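Local coordinates for protein esterase (PDB 3H2G) that is a secretory-lipase-family esterase, probably of alpha/beta-hydrolase fold, with which the rice pathogen Xanthomonas oryzae degrades plant cell walls, at residues 147-152 against 186-191; 248-251 against 255-258; 44-49 against 98-103; 203-208 against 378-383; 225-230 against 285-290. All coordinates share one frame; numbering follows the deposited sequence.

Interaction 1 (147-152 against 186-191)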
# COMPACT_ATOMS: atom_id res chain seq x y z
N ALA A 147 -1.50 4.11 -10.96
CA ALA A 147 -2.12 5.14 -10.14
C ALA A 147 -1.06 5.93 -9.37
O ALA A 147 -1.15 7.15 -9.25
CB ALA A 147 -3.11 4.50 -9.16
N THR A 148 -0.06 5.22 -8.85
CA THR A 148 1.01 5.86 -8.10
C THR A 148 1.87 6.74 -9.01
O THR A 148 2.18 7.89 -8.67
CB THR A 148 1.90 4.81 -7.41
OG1 THR A 148 1.10 4.05 -6.49
CG2 THR A 148 3.02 5.48 -6.64
N ILE A 149 2.26 6.19 -10.15
CA ILE A 149 3.08 6.92 -11.11
C ILE A 149 2.38 8.20 -11.57
O ILE A 149 2.98 9.27 -11.60
CB ILE A 149 3.41 6.03 -12.32
CG1 ILE A 149 4.44 4.98 -11.90
CG2 ILE A 149 3.91 6.88 -13.48
CD1 ILE A 149 4.61 3.83 -12.89
N ASP A 150 1.10 8.09 -11.91
CA ASP A 150 0.35 9.25 -12.38
C ASP A 150 0.08 10.27 -11.28
O ASP A 150 -0.10 11.46 -11.56
CB ASP A 150 -0.94 8.77 -13.06
CG ASP A 150 -0.66 8.07 -14.38
OD1 ASP A 150 -1.56 7.40 -14.93
OD2 ASP A 150 0.48 8.20 -14.88
N ALA A 151 0.05 9.81 -10.03
CA ALA A 151 -0.16 10.71 -8.90
C ALA A 151 1.10 11.56 -8.76
O ALA A 151 1.04 12.76 -8.48
CB ALA A 151 -0.41 9.92 -7.62
N MET A 152 2.26 10.92 -8.95
CA MET A 152 3.53 11.62 -8.85
C MET A 152 3.68 12.62 -9.99
O MET A 152 4.23 13.71 -9.82
CB MET A 152 4.68 10.61 -8.87
CG MET A 152 4.67 9.65 -7.69
SD MET A 152 6.12 8.56 -7.67
CE MET A 152 7.26 9.59 -6.87
N GLN A 186 7.95 0.28 -8.20
CA GLN A 186 9.39 0.24 -8.42
C GLN A 186 9.71 -0.59 -9.65
O GLN A 186 10.53 -0.20 -10.49
CB GLN A 186 10.10 -0.36 -7.21
CG GLN A 186 11.57 -0.62 -7.45
CD GLN A 186 12.24 -1.33 -6.29
OE1 GLN A 186 11.59 -1.69 -5.31
NE2 GLN A 186 13.55 -1.55 -6.41
N ARG A 187 9.08 -1.75 -9.77
CA ARG A 187 9.32 -2.63 -10.90
C ARG A 187 8.98 -1.95 -12.22
O ARG A 187 9.72 -2.06 -13.19
CB ARG A 187 8.49 -3.92 -10.76
CG ARG A 187 8.76 -4.93 -11.87
CD ARG A 187 7.97 -6.22 -11.67
NE ARG A 187 6.53 -5.99 -11.73
CZ ARG A 187 5.62 -6.95 -11.65
NH1 ARG A 187 6.00 -8.21 -11.50
NH2 ARG A 187 4.33 -6.65 -11.71
N GLU A 188 7.86 -1.24 -12.25
CA GLU A 188 7.41 -0.54 -13.46
C GLU A 188 8.33 0.61 -13.86
O GLU A 188 8.65 0.77 -15.04
CB GLU A 188 5.98 -0.02 -13.26
CG GLU A 188 5.39 0.73 -14.45
CD GLU A 188 5.32 -0.11 -15.71
OE1 GLU A 188 5.23 -1.35 -15.61
OE2 GLU A 188 5.33 0.49 -16.81
N ILE A 189 8.76 1.41 -12.89
CA ILE A 189 9.64 2.53 -13.19
C ILE A 189 10.99 2.02 -13.71
O ILE A 189 11.51 2.53 -14.71
CB ILE A 189 9.85 3.42 -11.94
CG1 ILE A 189 8.54 4.12 -11.59
CG2 ILE A 189 10.96 4.44 -12.20
CD1 ILE A 189 8.61 5.00 -10.34
N GLU A 190 11.56 1.02 -13.05
CA GLU A 190 12.84 0.48 -13.51
C GLU A 190 12.72 -0.11 -14.91
O GLU A 190 13.62 0.04 -15.75
CB GLU A 190 13.34 -0.59 -12.53
CG GLU A 190 13.81 -0.03 -11.19
CD GLU A 190 14.31 -1.10 -10.24
OE1 GLU A 190 14.66 -2.21 -10.72
OE2 GLU A 190 14.38 -0.84 -9.03
N ALA A 191 11.60 -0.75 -15.19
CA ALA A 191 11.39 -1.38 -16.48
C ALA A 191 11.07 -0.45 -17.65
O ALA A 191 11.29 -0.81 -18.81
CB ALA A 191 10.29 -2.44 -16.37

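Interaction 2 (248-251 against 255-258)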
# COMPACT_ATOMS: atom_id res chain seq x y z
N ASN A 248 -12.77 -13.62 -14.30
CA ASN A 248 -12.55 -15.02 -14.63
C ASN A 248 -12.70 -15.99 -13.46
O ASN A 248 -12.20 -17.12 -13.52
CB ASN A 248 -11.16 -15.19 -15.25
CG ASN A 248 -10.04 -14.81 -14.29
OD1 ASN A 248 -10.30 -14.38 -13.16
ND2 ASN A 248 -8.80 -14.95 -14.74
N ILE A 249 -13.38 -15.58 -12.40
CA ILE A 249 -13.55 -16.46 -11.25
C ILE A 249 -14.97 -17.00 -11.13
O ILE A 249 -15.16 -18.21 -10.98
CB ILE A 249 -13.18 -15.75 -9.92
CG1 ILE A 249 -11.77 -15.18 -10.01
CG2 ILE A 249 -13.25 -16.74 -8.76
CD1 ILE A 249 -11.36 -14.33 -8.82
N TYR A 250 -15.95 -16.12 -11.20
CA TYR A 250 -17.35 -16.54 -11.08
C TYR A 250 -18.34 -15.61 -11.79
O TYR A 250 -18.06 -14.44 -12.03
CB TYR A 250 -17.73 -16.64 -9.60
CG TYR A 250 -17.62 -15.33 -8.83
CD1 TYR A 250 -18.61 -14.34 -8.95
CD2 TYR A 250 -16.54 -15.07 -7.99
CE1 TYR A 250 -18.51 -13.13 -8.24
CE2 TYR A 250 -16.43 -13.87 -7.28
CZ TYR A 250 -17.42 -12.91 -7.41
OH TYR A 250 -17.32 -11.73 -6.71
N LEU A 251 -19.50 -16.17 -12.12
CA LEU A 251 -20.56 -15.39 -12.76
C LEU A 251 -21.42 -14.84 -11.62
O LEU A 251 -21.87 -13.70 -11.66
CB LEU A 251 -21.42 -16.28 -13.67
CG LEU A 251 -22.64 -15.62 -14.31
CD1 LEU A 251 -22.19 -14.52 -15.27
CD2 LEU A 251 -23.46 -16.67 -15.05
N GLN A 255 -20.97 -19.00 -6.27
CA GLN A 255 -20.07 -20.06 -6.71
C GLN A 255 -18.92 -20.20 -5.72
O GLN A 255 -18.34 -21.28 -5.57
CB GLN A 255 -19.50 -19.74 -8.09
CG GLN A 255 -20.51 -19.85 -9.23
CD GLN A 255 -19.93 -19.40 -10.56
OE1 GLN A 255 -18.88 -19.88 -10.99
NE2 GLN A 255 -20.62 -18.47 -11.21
N VAL A 256 -18.61 -19.10 -5.05
CA VAL A 256 -17.50 -19.05 -4.10
C VAL A 256 -17.88 -18.89 -2.63
O VAL A 256 -17.21 -19.44 -1.76
CB VAL A 256 -16.53 -17.90 -4.49
CG1 VAL A 256 -15.43 -17.75 -3.44
CG2 VAL A 256 -15.93 -18.17 -5.87
N PHE A 257 -18.94 -18.14 -2.36
CA PHE A 257 -19.37 -17.90 -0.98
C PHE A 257 -20.70 -18.56 -0.66
O PHE A 257 -21.58 -18.66 -1.52
CB PHE A 257 -19.51 -16.40 -0.70
CG PHE A 257 -18.31 -15.57 -1.09
CD1 PHE A 257 -18.17 -15.09 -2.38
CD2 PHE A 257 -17.33 -15.27 -0.14
CE1 PHE A 257 -17.06 -14.31 -2.74
CE2 PHE A 257 -16.23 -14.49 -0.49
CZ PHE A 257 -16.09 -14.01 -1.79
N GLN A 258 -20.85 -19.01 0.58
CA GLN A 258 -22.09 -19.63 1.02
C GLN A 258 -23.07 -18.51 1.35
O GLN A 258 -22.67 -17.35 1.46
CB GLN A 258 -21.86 -20.47 2.29
CG GLN A 258 -20.99 -21.70 2.10
CD GLN A 258 -20.95 -22.56 3.35
OE1 GLN A 258 -21.99 -22.84 3.95
NE2 GLN A 258 -19.76 -23.00 3.75

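Interaction 3 (44-49 against 98-103)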
# COMPACT_ATOMS: atom_id res chain seq x y z
N VAL A 44 4.80 21.47 7.76
CA VAL A 44 4.26 20.61 6.71
C VAL A 44 2.92 21.10 6.18
O VAL A 44 1.99 21.33 6.95
CB VAL A 44 4.08 19.15 7.21
CG1 VAL A 44 3.49 18.29 6.11
CG2 VAL A 44 5.41 18.59 7.68
N ARG A 45 2.84 21.26 4.87
CA ARG A 45 1.61 21.71 4.23
C ARG A 45 0.90 20.50 3.63
O ARG A 45 1.54 19.65 3.00
CB ARG A 45 1.92 22.72 3.12
CG ARG A 45 0.68 23.40 2.55
CD ARG A 45 1.06 24.38 1.44
NE ARG A 45 -0.05 25.26 1.10
CZ ARG A 45 -0.07 26.05 0.03
NH1 ARG A 45 0.96 26.07 -0.80
NH2 ARG A 45 -1.12 26.83 -0.20
N VAL A 46 -0.41 20.41 3.84
CA VAL A 46 -1.20 19.31 3.32
C VAL A 46 -2.03 19.75 2.13
O VAL A 46 -2.81 20.71 2.22
CB VAL A 46 -2.15 18.74 4.40
CG1 VAL A 46 -2.92 17.55 3.83
CG2 VAL A 46 -1.35 18.33 5.62
N ALA A 47 -1.87 19.06 1.01
CA ALA A 47 -2.61 19.38 -0.20
C ALA A 47 -3.27 18.12 -0.74
O ALA A 47 -2.86 17.00 -0.44
CB ALA A 47 -1.68 19.97 -1.25
N GLU A 48 -4.33 18.31 -1.53
CA GLU A 48 -5.04 17.21 -2.14
C GLU A 48 -5.15 17.54 -3.61
O GLU A 48 -4.99 18.70 -4.01
CB GLU A 48 -6.44 17.06 -1.52
CG GLU A 48 -7.34 18.27 -1.73
CD GLU A 48 -8.64 18.16 -0.96
OE1 GLU A 48 -9.47 19.09 -1.08
OE2 GLU A 48 -8.84 17.16 -0.24
N PHE A 49 -5.41 16.54 -4.44
CA PHE A 49 -5.53 16.78 -5.86
C PHE A 49 -6.18 15.60 -6.59
O PHE A 49 -6.26 14.50 -6.05
CB PHE A 49 -4.13 17.07 -6.45
CG PHE A 49 -3.17 15.91 -6.34
CD1 PHE A 49 -3.06 14.98 -7.37
CD2 PHE A 49 -2.37 15.75 -5.21
CE1 PHE A 49 -2.17 13.90 -7.27
CE2 PHE A 49 -1.48 14.67 -5.09
CZ PHE A 49 -1.39 13.75 -6.12
N LYS A 98 -7.80 14.17 3.47
CA LYS A 98 -8.79 14.60 4.44
C LYS A 98 -8.64 13.87 5.77
O LYS A 98 -8.95 14.42 6.83
CB LYS A 98 -10.20 14.43 3.88
CG LYS A 98 -10.52 15.46 2.80
CD LYS A 98 -11.97 15.40 2.35
CE LYS A 98 -12.31 16.59 1.45
NZ LYS A 98 -11.49 16.61 0.21
N GLU A 99 -8.16 12.63 5.72
CA GLU A 99 -7.96 11.85 6.93
C GLU A 99 -6.84 12.48 7.77
O GLU A 99 -6.97 12.60 8.99
CB GLU A 99 -7.59 10.40 6.58
CG GLU A 99 -7.42 9.47 7.77
CD GLU A 99 -8.63 9.44 8.69
OE1 GLU A 99 -9.78 9.47 8.18
OE2 GLU A 99 -8.44 9.38 9.92
N ILE A 100 -5.76 12.89 7.12
CA ILE A 100 -4.65 13.53 7.83
C ILE A 100 -5.15 14.84 8.43
O ILE A 100 -4.81 15.19 9.56
CB ILE A 100 -3.47 13.80 6.88
CG1 ILE A 100 -2.86 12.47 6.42
CG2 ILE A 100 -2.41 14.66 7.58
CD1 ILE A 100 -1.71 12.61 5.45
N ARG A 101 -5.98 15.55 7.68
CA ARG A 101 -6.54 16.81 8.15
C ARG A 101 -7.40 16.53 9.38
O ARG A 101 -7.32 17.25 10.38
CB ARG A 101 -7.37 17.46 7.04
CG ARG A 101 -7.64 18.94 7.27
CD ARG A 101 -9.01 19.21 7.88
NE ARG A 101 -10.06 19.25 6.86
CZ ARG A 101 -10.66 18.18 6.35
NH1 ARG A 101 -10.33 16.97 6.77
NH2 ARG A 101 -11.60 18.33 5.43
N ASP A 102 -8.23 15.49 9.32
CA ASP A 102 -9.08 15.14 10.45
C ASP A 102 -8.24 14.77 11.67
O ASP A 102 -8.62 15.08 12.81
CB ASP A 102 -9.99 13.95 10.12
CG ASP A 102 -11.00 14.27 9.04
OD1 ASP A 102 -11.29 15.47 8.83
OD2 ASP A 102 -11.51 13.32 8.41
N ALA A 103 -7.11 14.11 11.44
CA ALA A 103 -6.22 13.69 12.52
C ALA A 103 -5.33 14.84 12.99
O ALA A 103 -4.47 14.66 13.84
CB ALA A 103 -5.36 12.52 12.06
O HOH W 1 -11.54 19.89 0.18

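Interaction 4 (203-208 against 378-383)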
# COMPACT_ATOMS: atom_id res chain seq x y z
N ALA A 203 11.59 1.35 -0.26
CA ALA A 203 11.47 0.68 1.03
C ALA A 203 10.06 0.15 1.29
O ALA A 203 9.30 0.73 2.08
CB ALA A 203 11.88 1.64 2.16
N PRO A 204 9.68 -0.95 0.62
CA PRO A 204 8.35 -1.54 0.82
C PRO A 204 8.24 -2.04 2.25
O PRO A 204 9.19 -2.62 2.79
CB PRO A 204 8.33 -2.70 -0.18
CG PRO A 204 9.30 -2.26 -1.25
CD PRO A 204 10.42 -1.65 -0.44
N ILE A 205 7.09 -1.83 2.88
CA ILE A 205 6.88 -2.25 4.26
C ILE A 205 5.76 -3.28 4.42
O ILE A 205 4.62 -3.05 4.02
CB ILE A 205 6.54 -1.03 5.15
CG1 ILE A 205 7.68 -0.00 5.07
CG2 ILE A 205 6.31 -1.47 6.59
CD1 ILE A 205 7.32 1.35 5.68
N SER A 206 6.09 -4.42 5.02
CA SER A 206 5.13 -5.48 5.29
C SER A 206 4.19 -5.81 4.13
O SER A 206 2.98 -6.00 4.33
CB SER A 206 4.31 -5.12 6.53
OG SER A 206 5.16 -4.80 7.62
N GLY A 207 4.74 -5.89 2.92
CA GLY A 207 3.92 -6.19 1.76
C GLY A 207 3.92 -7.67 1.38
O GLY A 207 4.90 -8.37 1.60
N PRO A 208 2.82 -8.16 0.80
CA PRO A 208 2.71 -9.57 0.39
C PRO A 208 3.28 -9.78 -1.01
O PRO A 208 2.54 -10.08 -1.95
CB PRO A 208 1.20 -9.81 0.44
CG PRO A 208 0.66 -8.50 -0.03
CD PRO A 208 1.51 -7.49 0.71
N MET A 378 0.01 -3.93 12.16
CA MET A 378 -0.15 -2.48 12.25
C MET A 378 1.01 -1.76 12.93
O MET A 378 1.27 -0.59 12.64
CB MET A 378 -1.46 -2.14 12.97
CG MET A 378 -2.72 -2.53 12.19
SD MET A 378 -3.06 -4.31 12.17
CE MET A 378 -4.13 -4.45 13.60
N LEU A 379 1.71 -2.46 13.82
CA LEU A 379 2.84 -1.86 14.53
C LEU A 379 4.00 -1.55 13.58
O LEU A 379 4.78 -0.64 13.84
CB LEU A 379 3.34 -2.81 15.62
CG LEU A 379 2.32 -3.22 16.69
CD1 LEU A 379 2.94 -4.27 17.61
CD2 LEU A 379 1.88 -2.00 17.47
N THR A 380 4.10 -2.29 12.48
CA THR A 380 5.19 -2.08 11.53
C THR A 380 5.10 -0.80 10.72
O THR A 380 6.10 -0.34 10.18
CB THR A 380 5.33 -3.25 10.53
OG1 THR A 380 4.20 -3.28 9.66
CG2 THR A 380 5.43 -4.58 11.28
N LYS A 381 3.91 -0.21 10.63
CA LYS A 381 3.76 1.00 9.85
C LYS A 381 4.71 2.11 10.30
O LYS A 381 5.56 2.54 9.53
CB LYS A 381 2.32 1.51 9.89
CG LYS A 381 2.08 2.69 8.95
CD LYS A 381 0.68 3.26 9.12
CE LYS A 381 0.46 4.45 8.22
NZ LYS A 381 -0.86 5.09 8.47
N GLU A 382 4.57 2.57 11.54
CA GLU A 382 5.46 3.63 12.00
C GLU A 382 6.86 3.15 12.32
O GLU A 382 7.84 3.83 12.02
CB GLU A 382 4.88 4.37 13.20
CG GLU A 382 5.78 5.53 13.66
CD GLU A 382 5.14 6.42 14.69
OE1 GLU A 382 4.62 5.89 15.70
OE2 GLU A 382 5.16 7.66 14.51
N SER A 383 6.98 1.97 12.94
CA SER A 383 8.29 1.43 13.29
C SER A 383 9.18 1.30 12.05
O SER A 383 10.35 1.68 12.07
CB SER A 383 8.15 0.06 13.96
OG SER A 383 7.54 0.19 15.23

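Interaction 5 (225-230 against 285-290)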
# COMPACT_ATOMS: atom_id res chain seq x y z
N VAL A 225 3.27 -18.20 11.82
CA VAL A 225 3.45 -17.12 12.78
C VAL A 225 2.30 -17.04 13.78
O VAL A 225 2.52 -16.90 14.98
CB VAL A 225 3.57 -15.74 12.07
CG1 VAL A 225 3.83 -14.65 13.09
CG2 VAL A 225 4.68 -15.79 11.04
N GLY A 226 1.07 -17.13 13.28
CA GLY A 226 -0.08 -17.07 14.15
C GLY A 226 -1.38 -17.06 13.38
O GLY A 226 -1.42 -17.42 12.21
N GLU A 227 -2.45 -16.63 14.04
CA GLU A 227 -3.76 -16.57 13.42
C GLU A 227 -3.91 -15.40 12.46
O GLU A 227 -3.54 -14.27 12.78
CB GLU A 227 -4.84 -16.48 14.50
CG GLU A 227 -6.25 -16.26 13.96
CD GLU A 227 -7.27 -16.06 15.07
OE1 GLU A 227 -7.64 -17.05 15.73
OE2 GLU A 227 -7.68 -14.90 15.28
N ASN A 228 -4.44 -15.68 11.27
CA ASN A 228 -4.67 -14.65 10.26
C ASN A 228 -6.07 -14.11 10.52
O ASN A 228 -6.99 -14.30 9.72
CB ASN A 228 -4.57 -15.25 8.86
CG ASN A 228 -4.84 -14.24 7.78
OD1 ASN A 228 -4.44 -13.08 7.89
ND2 ASN A 228 -5.51 -14.68 6.71
N THR A 229 -6.20 -13.44 11.65
CA THR A 229 -7.44 -12.87 12.15
C THR A 229 -8.30 -12.08 11.16
O THR A 229 -9.53 -12.17 11.19
CB THR A 229 -7.13 -11.99 13.37
OG1 THR A 229 -6.31 -12.74 14.27
CG2 THR A 229 -8.42 -11.57 14.08
N PHE A 230 -7.66 -11.31 10.29
CA PHE A 230 -8.40 -10.50 9.33
C PHE A 230 -8.54 -11.19 7.97
O PHE A 230 -8.91 -10.55 6.98
CB PHE A 230 -7.69 -9.15 9.15
CG PHE A 230 -7.20 -8.55 10.44
CD1 PHE A 230 -8.06 -8.37 11.52
CD2 PHE A 230 -5.87 -8.17 10.59
CE1 PHE A 230 -7.61 -7.83 12.72
CE2 PHE A 230 -5.40 -7.62 11.78
CZ PHE A 230 -6.28 -7.45 12.85
N PRO A 285 -18.35 -13.18 9.18
CA PRO A 285 -17.94 -14.08 10.26
C PRO A 285 -16.46 -13.99 10.60
O PRO A 285 -15.64 -13.53 9.80
CB PRO A 285 -18.34 -15.46 9.73
CG PRO A 285 -18.26 -15.29 8.24
CD PRO A 285 -18.86 -13.93 8.02
N SER A 286 -16.11 -14.43 11.81
CA SER A 286 -14.72 -14.41 12.25
C SER A 286 -13.98 -15.58 11.58
O SER A 286 -14.60 -16.52 11.09
CB SER A 286 -14.65 -14.51 13.77
OG SER A 286 -15.52 -15.51 14.27
N ILE A 287 -12.66 -15.51 11.58
CA ILE A 287 -11.81 -16.51 10.94
C ILE A 287 -12.06 -17.96 11.37
O ILE A 287 -11.87 -18.89 10.58
CB ILE A 287 -10.32 -16.17 11.16
CG1 ILE A 287 -9.45 -16.97 10.18
CG2 ILE A 287 -9.93 -16.44 12.60
CD1 ILE A 287 -9.68 -16.60 8.72
N ASP A 288 -12.50 -18.16 12.61
CA ASP A 288 -12.76 -19.51 13.12
C ASP A 288 -13.95 -20.18 12.42
O ASP A 288 -14.13 -21.40 12.50
CB ASP A 288 -13.00 -19.46 14.63
CG ASP A 288 -14.11 -18.49 15.01
OD1 ASP A 288 -15.23 -18.95 15.30
OD2 ASP A 288 -13.86 -17.27 15.00
N LYS A 289 -14.76 -19.38 11.73
CA LYS A 289 -15.93 -19.90 11.02
C LYS A 289 -15.72 -19.86 9.51
O LYS A 289 -16.68 -19.80 8.74
CB LYS A 289 -17.16 -19.07 11.38
CG LYS A 289 -17.46 -19.00 12.87
CD LYS A 289 -18.66 -18.11 13.14
CE LYS A 289 -18.92 -17.95 14.64
NZ LYS A 289 -17.80 -17.26 15.33
N VAL A 290 -14.46 -19.90 9.08
CA VAL A 290 -14.14 -19.85 7.66
C VAL A 290 -14.80 -20.96 6.85
O VAL A 290 -15.15 -20.76 5.68
CB VAL A 290 -12.60 -19.88 7.44
CG1 VAL A 290 -12.03 -21.20 7.93
CG2 VAL A 290 -12.28 -19.65 5.97
O HOH W 2 -11.55 -13.13 12.71

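Interaction 1 (147-152 against 186-191)
I149 and E188 meet through carbon atoms alone: CD1 of I149 lies 3.6 Å from CG of E188, and the two side chains are nearly perpendicular. The same methyl also reaches I189, where CD1 of I149 stands 4.1 Å from CG1 of I189, so a single atom touches two successive residues of helix 177-192. Its position follows from the torsions of I149. CG1 lies opposite the carbonyl carbon (chi1 -73°), and a nearly extended chi2 of 166° then brings CD1 up to helix 177-192. With CG anti to the backbone N (chi1 180°), E188 sets CB and CG against the isoleucine; the bend at chi2 acts only on the carboxylate beyond. With the CA atoms of I149 and I189 8.2 Å apart and only 127 Å² buried in total, this is a modest helix-to-helix contact between 141-162 and 177-192. T185 and L193 also touch I149. On another side of helix 177-192, Q186 NE2 donates to E190 OE2 over 2.8 Å. No hydrogen bond joins the two segments; the chemistry therefore implies van der Waals packing, in which the aliphatic part of a partly exposed glutamate extends the apolar surface offered by I189.

Interaction 2 (248-251 against 255-258)
The backbone N-H groups of I249 and Y250, the two residues that meet V256, both donate to one polar atom, OE1 of Q243 in helix 231-246. This double grip on the main chain holds their peptide groups to that helix, while the contact with 255-258 itself is made by carbon packing. V256 CG2 approaches the Y250 ring obliquely, 3.8 Å from Y250 CD2, and the valine and tyrosine side chains stand roughly perpendicular. V256 CG2 also lies 4.2 Å from I249 CG2 and thus bridges two neighbouring residues. In Y250 a chi1 of 61° folds CG over the main chain, bringing CD2 to V256, while its OH is hydrogen-bonded to E266. The second element is Q255, which runs past the root of the tyrosine. Q255 CB is 3.9 Å from Y250 CB, and the extended chain of the glutamine (chi2 174°) carries CD past the same atom, Q255 CD lying 3.7 Å from Y250 CB. The contact closes a short irregular turn between helices 231-246 and 261-264, with its centre about 26 Å from the centre of the chain. Around it, F310 of helix 309-316 touches I249, F298 of helix 296-304 packs on V256, and I239 of helix 231-246 lies against Y250.

Interaction 3 (44-49 against 98-103)
E48 and K98 form a salt bridge between strand 43-54 and helix 96-102, with K98 NZ donating to E48 OE2 at 2.7 Å. Traced outward, the E48 side chain leaves CB with CG wedged over the main chain (chi1 62°), and from there the extended chain brings the carboxylate to K98. E48 CD comes within 3.4 Å of K98 NZ. At the tip the two oxygens differ in role. E48 OE2 is met on its syn side, the ammonium lying 22° out of the carboxylate plane, and E48 OE2 also has CG of K98 at 3.9 Å. E48 OE1 instead accepts from a water at 2.6 Å, which in turn receives a weak bond from K98 NZ, and N11 of strand 7-16 provides a further hydrogen bond to OE1. K98 reaches this position by bending at its last torsion (chi4 61°), and its NZ has a second carboxylate partner in E95. The buried charge of E48 is thus met by both ionic and neutral donors, which probably stabilises its ionised form. Beside the salt bridge, V46 CG2 packs on I100 CG2 at 4.3 Å. Strand 43-54, paired with strands 7-16 and 60-71 in the mixed sheet, thereby receives helix 96-102 on one face, where V110 of helix 108-114 also touches I100.

Interaction 4 (203-208 against 378-383)
S206 and T380 supply the polar element: their hydroxyl oxygens, S206 OG and T380 OG1, lie 2.7 Å apart in a hydrogen bond whose proton assignment is not settled. A chi1 of 68° in T380 turns OG1 to S206 and also to the carbonyl oxygen of H377, three residues earlier, with which it is hydrogen-bonded. The serine is close to the threonine carbon as well, with S206 OG 3.3 Å from T380 CB. Van der Waals contact is the second element, and I205 carries it. I205 CG2 rests 3.8 Å from the backbone O of T380 and 4.1 Å from T380 OG1, while I205 CD1 approaches the O of K381 at 4.4 Å. The I205 and T380 side chains run antiparallel past one another, and I205 CG2 and CD1 meet backbone carbonyl oxygens of the helix. S206 has phi/psi of 45/44°, a left-handed conformation in which the chain changes direction just after the strand. S206 also touches H377 and D336, which with S176 have the geometry of a Ser-His-Asp triad; the contact is therefore consistent with a second-shell role at a hydrolase active site. It joins the end of strand 198-205, flanked by strands 169-175 and 328-332, to the beginning of helix 376-396, whose C384 and I385 also cover I205.

Interaction 5 (225-230 against 285-290)
E227 and I287 run in opposite senses beside each other, I287 CG2 resting on the carboxylate of E227. The nearest approach is E227 CD to I287 CG2 at 3.6 Å, and both carboxylate oxygens lie within 4 Å of that methyl. Each side chain owes this placing to its torsions: E227 is extended (chi2 -175°), while chi1 of -164° in I287 puts CG1 opposite the backbone N and presents CG2 to the glutamate. The other branch of the isoleucine turns to the backbone, where CG1 and CD1 of I287 each stand 3.7 Å from O of N228. T229 directs its side chain elsewhere; T229 OG1 donates over 2.8 Å to the anti lone pair of E227 OE2, and this bond helps to fix the carboxylate beside the isoleucine. T229 O lies 4.1 Å from I287 CB. A water completes the join, donating to T229 O at 2.7 Å and accepting from I287 N at 2.9 Å. On the far segment, S286 OG donates to D288 OD2 and K289 NZ forms a salt bridge with D288 OD1, so these charges are paired within 285-290. I287 also touches I232 of helix 231-246, and F230, immediately before that helix, meets the rings of F279 and F375 edge-to-face. No direct hydrogen bond crosses between the two loops: the chemistry implies a surface contact held by one aliphatic side chain resting against polar groups, with a single water supplying the hydrogen-bonded link between the backbones.

How the interactions relate
Along the chain, interaction 3 closes first and interaction 1 follows, both before interaction 4 opens; 225-230 against 285-290 falls between the two segments of interaction 4, and interaction 2 lies within that span. Interactions 3 and 4 reach one mixed sheet with centres about 21 Å apart, and helix 177-192 of interaction 1 leads into strand 198-205 of interaction 4. Interaction 1 touches interaction 3 where A151 O meets F49 CZ at 3.5 Å. Interactions 4 and 5 meet through M378 CE and F230 CZ, 3.8 Å apart. The sheet core, with its probable catalytic triad, thus joins the strand-free, partly helical region between 225-230 and 285-290 that holds interaction 2, centred about 32 Å from interaction 4.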